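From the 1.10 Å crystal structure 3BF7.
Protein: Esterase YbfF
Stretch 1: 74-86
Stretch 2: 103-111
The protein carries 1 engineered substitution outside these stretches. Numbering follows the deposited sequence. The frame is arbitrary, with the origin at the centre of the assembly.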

# COMPACT_ATOMS: atom_id res chain seq x y z
N THR A 74 -1.34 -4.06 15.43
CA THR A 74 -1.85 -2.70 15.42
C THR A 74 -3.34 -2.69 15.77
O THR A 74 -3.79 -1.83 16.53
CB THR A 74 -1.60 -2.05 14.04
OG1 THR A 74 -0.18 -1.98 13.81
CG2 THR A 74 -2.18 -0.64 13.99
N LEU A 75 -4.09 -3.65 15.24
CA LEU A 75 -5.51 -3.75 15.57
C LEU A 75 -5.67 -4.04 17.06
O LEU A 75 -6.54 -3.47 17.72
CB LEU A 75 -6.19 -4.87 14.77
CG LEU A 75 -6.42 -4.72 13.27
CD1 LEU A 75 -7.18 -5.94 12.76
CD2 LEU A 75 -7.21 -3.45 12.97
N ASP A 76 -4.83 -4.93 17.58
CA ASP A 76 -4.90 -5.27 19.00
C ASP A 76 -4.61 -4.04 19.86
O ASP A 76 -5.26 -3.82 20.88
CB ASP A 76 -3.89 -6.37 19.35
CG ASP A 76 -4.30 -7.74 18.83
OD1 ASP A 76 -5.48 -7.92 18.46
OD2 ASP A 76 -3.44 -8.64 18.79
N ALA A 77 -3.64 -3.24 19.43
CA ALA A 77 -3.26 -2.03 20.16
C ALA A 77 -4.41 -1.03 20.23
O ALA A 77 -4.54 -0.29 21.20
CB ALA A 77 -2.05 -1.39 19.49
N LEU A 78 -5.24 -1.00 19.18
CA LEU A 78 -6.37 -0.08 19.13
C LEU A 78 -7.66 -0.75 19.58
O LEU A 78 -8.72 -0.13 19.58
CB LEU A 78 -6.55 0.44 17.70
CG LEU A 78 -5.35 1.21 17.12
CD1 LEU A 78 -5.68 1.66 15.71
CD2 LEU A 78 -5.03 2.41 18.00
N GLN A 79 -7.56 -2.02 19.97
CA GLN A 79 -8.71 -2.79 20.44
C GLN A 79 -9.81 -2.88 19.39
O GLN A 79 -10.99 -2.69 19.70
CB GLN A 79 -9.26 -2.18 21.73
CG GLN A 79 -8.25 -2.19 22.88
CD GLN A 79 -8.85 -1.70 24.19
OE1 GLN A 79 -9.35 -0.58 24.28
NE2 GLN A 79 -8.81 -2.55 25.21
N ILE A 80 -9.42 -3.18 18.16
CA ILE A 80 -10.36 -3.34 17.05
C ILE A 80 -10.44 -4.82 16.71
O ILE A 80 -9.42 -5.44 16.38
CB ILE A 80 -9.88 -2.57 15.80
CG1 ILE A 80 -9.87 -1.06 16.08
CG2 ILE A 80 -10.77 -2.89 14.61
CD1 ILE A 80 -9.34 -0.23 14.94
N ASP A 81 -11.63 -5.40 16.80
CA ASP A 81 -11.81 -6.82 16.52
C ASP A 81 -11.73 -7.17 15.04
O ASP A 81 -11.13 -8.18 14.67
CB ASP A 81 -13.14 -7.31 17.08
CG ASP A 81 -13.20 -7.23 18.60
OD1 ASP A 81 -12.30 -7.79 19.26
OD2 ASP A 81 -14.15 -6.62 19.12
N LYS A 82 -12.33 -6.34 14.19
CA LYS A 82 -12.32 -6.60 12.76
C LYS A 82 -12.37 -5.29 11.98
O LYS A 82 -13.01 -4.33 12.40
CB LYS A 82 -13.53 -7.47 12.39
CG LYS A 82 -13.61 -7.86 10.92
CD LYS A 82 -14.85 -8.71 10.65
CE LYS A 82 -16.13 -7.96 10.97
NZ LYS A 82 -17.35 -8.78 10.70
N ALA A 83 -11.68 -5.26 10.85
CA ALA A 83 -11.65 -4.06 10.03
C ALA A 83 -11.60 -4.38 8.56
O ALA A 83 -11.24 -5.49 8.16
CB ALA A 83 -10.45 -3.20 10.41
N THR A 84 -11.99 -3.40 7.75
CA THR A 84 -11.92 -3.53 6.30
C THR A 84 -10.53 -2.99 5.99
O THR A 84 -10.09 -2.00 6.59
CB THR A 84 -13.00 -2.67 5.63
OG1 THR A 84 -14.25 -3.36 5.73
CG2 THR A 84 -12.68 -2.42 4.16
N PHE A 85 -9.82 -3.64 5.08
CA PHE A 85 -8.47 -3.24 4.72
C PHE A 85 -8.36 -2.84 3.26
O PHE A 85 -8.86 -3.54 2.38
CB PHE A 85 -7.49 -4.38 4.99
CG PHE A 85 -7.19 -4.60 6.45
CD1 PHE A 85 -6.06 -4.03 7.02
CD2 PHE A 85 -8.04 -5.36 7.25
CE1 PHE A 85 -5.77 -4.23 8.37
CE2 PHE A 85 -7.76 -5.55 8.60
CZ PHE A 85 -6.62 -4.99 9.16
N ILE A 86 -7.68 -1.73 3.02
CA ILE A 86 -7.44 -1.22 1.67
C ILE A 86 -5.94 -1.01 1.55
O ILE A 86 -5.36 -0.22 2.29
CB ILE A 86 -8.16 0.13 1.44
CG1 ILE A 86 -9.67 -0.05 1.62
CG2 ILE A 86 -7.85 0.66 0.04
CD1 ILE A 86 -10.48 1.23 1.45
N PRO A 103 -7.73 -14.32 9.23
CA PRO A 103 -8.94 -13.99 8.47
C PRO A 103 -10.10 -13.39 9.27
O PRO A 103 -10.85 -12.56 8.76
CB PRO A 103 -9.32 -15.31 7.81
CG PRO A 103 -8.79 -16.33 8.78
CD PRO A 103 -7.44 -15.76 9.13
N ASP A 104 -10.23 -13.79 10.53
CA ASP A 104 -11.31 -13.28 11.36
C ASP A 104 -11.17 -11.81 11.72
O ASP A 104 -12.11 -11.20 12.24
CB ASP A 104 -11.44 -14.11 12.65
CG ASP A 104 -11.78 -15.57 12.37
OD1 ASP A 104 -12.63 -15.82 11.48
OD2 ASP A 104 -11.21 -16.46 13.03
N ARG A 105 -10.01 -11.23 11.44
CA ARG A 105 -9.78 -9.82 11.75
C ARG A 105 -10.08 -8.92 10.55
O ARG A 105 -9.97 -7.70 10.65
CB ARG A 105 -8.33 -9.60 12.21
CG ARG A 105 -7.89 -10.48 13.38
CD ARG A 105 -8.80 -10.32 14.60
NE ARG A 105 -8.65 -9.03 15.26
CZ ARG A 105 -7.65 -8.70 16.07
NH1 ARG A 105 -6.69 -9.57 16.33
NH2 ARG A 105 -7.62 -7.50 16.63
N ILE A 106 -10.47 -9.53 9.43
CA ILE A 106 -10.78 -8.78 8.21
C ILE A 106 -12.25 -8.87 7.81
O ILE A 106 -12.86 -9.94 7.86
CB ILE A 106 -9.96 -9.30 7.01
CG1 ILE A 106 -8.47 -9.33 7.36
CG2 ILE A 106 -10.20 -8.42 5.79
CD1 ILE A 106 -7.62 -9.99 6.30
N ASP A 107 -12.81 -7.73 7.42
CA ASP A 107 -14.19 -7.67 6.96
C ASP A 107 -14.09 -7.71 5.44
O ASP A 107 -14.12 -8.77 4.83
CB ASP A 107 -14.86 -6.38 7.42
CG ASP A 107 -16.34 -6.34 7.12
OD1 ASP A 107 -16.83 -7.27 6.43
OD2 ASP A 107 -17.02 -5.39 7.56
N LYS A 108 -13.95 -6.53 4.83
CA LYS A 108 -13.81 -6.45 3.38
C LYS A 108 -12.35 -6.17 3.02
O LYS A 108 -11.56 -5.76 3.88
CB LYS A 108 -14.74 -5.39 2.81
CG LYS A 108 -16.21 -5.78 2.98
CD LYS A 108 -17.13 -4.95 2.11
CE LYS A 108 -18.55 -5.47 2.19
NZ LYS A 108 -19.45 -4.77 1.23
N LEU A 109 -12.00 -6.38 1.76
CA LEU A 109 -10.63 -6.21 1.30
C LEU A 109 -10.53 -5.57 -0.08
O LEU A 109 -11.22 -5.99 -1.01
CB LEU A 109 -9.93 -7.58 1.28
CG LEU A 109 -8.46 -7.69 0.85
CD1 LEU A 109 -7.90 -9.00 1.36
CD2 LEU A 109 -8.32 -7.60 -0.66
N VAL A 110 -9.67 -4.57 -0.19
CA VAL A 110 -9.44 -3.88 -1.45
C VAL A 110 -7.93 -3.85 -1.71
O VAL A 110 -7.16 -3.40 -0.85
CB VAL A 110 -9.95 -2.42 -1.42
CG1 VAL A 110 -9.71 -1.75 -2.77
CG2 VAL A 110 -11.43 -2.39 -1.07
N ALA A 111 -7.52 -4.33 -2.88
CA ALA A 111 -6.12 -4.36 -3.27
C ALA A 111 -5.98 -3.49 -4.51
O ALA A 111 -6.55 -3.79 -5.56
CB ALA A 111 -5.69 -5.79 -3.57

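The two stretches are joined as neighbouring parallel β-strands, interrupted by a β-bulge, and the side chain of Arg-105 extends the contact by tying the 3-10 segment of the second stretch to the helix and loop that precede the first strand. Strand 83-86 and strand 108-111 run nearly parallel, with 7° between their N-to-C directions and axes 4.8 Å apart at closest approach.

Hydrogen bonding alternates along the pair in the manner of a parallel sheet. Ala-83 N donates to Arg-105 O (3.0 Å) and Ala-83 O accepts from Asp-107 N (2.8 Å), so that Ala-83 brackets Ile-106. Two residues further along the first strand, Phe-85 N donates to Lys-108 O (3.0 Å) and Phe-85 O accepts from Val-110 N (2.9 Å), bracketing Leu-109. Two residues are thus spanned on the first strand but three on the second, and the extra residue is the bulge. It coincides with a corner in the chain at Asp-107. Here Thr-84 contributes its side chain: Thr-84 OG1 accepts a weak hydrogen bond from Lys-108 N (3.3 Å), giving this amide a partner within the irregular register. Short CA-H...O contacts supplement the ladder, among them Ile-106 CA to Ala-83 O and Ile-86 CA to Val-110 O, both 3.3 Å.

Apolar side chains pack on both faces of the sheet. Ala-83, Phe-85, Ile-106 and Leu-109 share one face, where Phe-85 CD2 lies 4.0 Å from Ile-106 CG1 and the edge of the phenyl ring meets the Arg-105 carbonyl, with Phe-85 CE2 3.7 Å from Arg-105 O. On the other face, Ile-86 CG1 approaches Val-110 CB at 3.9 Å.

Arg-105 has the largest area covered by the opposing stretch. Its guanidinium reaches three acceptors near its own plane, where the N-H groups point. Arg-105 NE donates to Asp-81 O (2.7 Å) and Arg-105 NH2 to Ile-80 O (2.7 Å), engaging two successive carbonyls of the loop that follows the helix. Arg-105 NH2 also forms a salt bridge with Asp-76 OD1 (2.8 Å), and the same carboxylate oxygen accepts from Arg-105 NH1 (3.0 Å), so charge attraction reinforces the hydrogen bonds. Leu-75 CD1 covers one face of the guanidinium, a position that leaves the polar edge free for these acceptors.

Beside the sheet, the aliphatic part of Lys-82 lies against the second stretch, with Lys-82 CG 3.5 Å from Ile-106 C. Lys-82 NZ remains 4.6 Å from Asp-107 OD1, too far for a salt bridge.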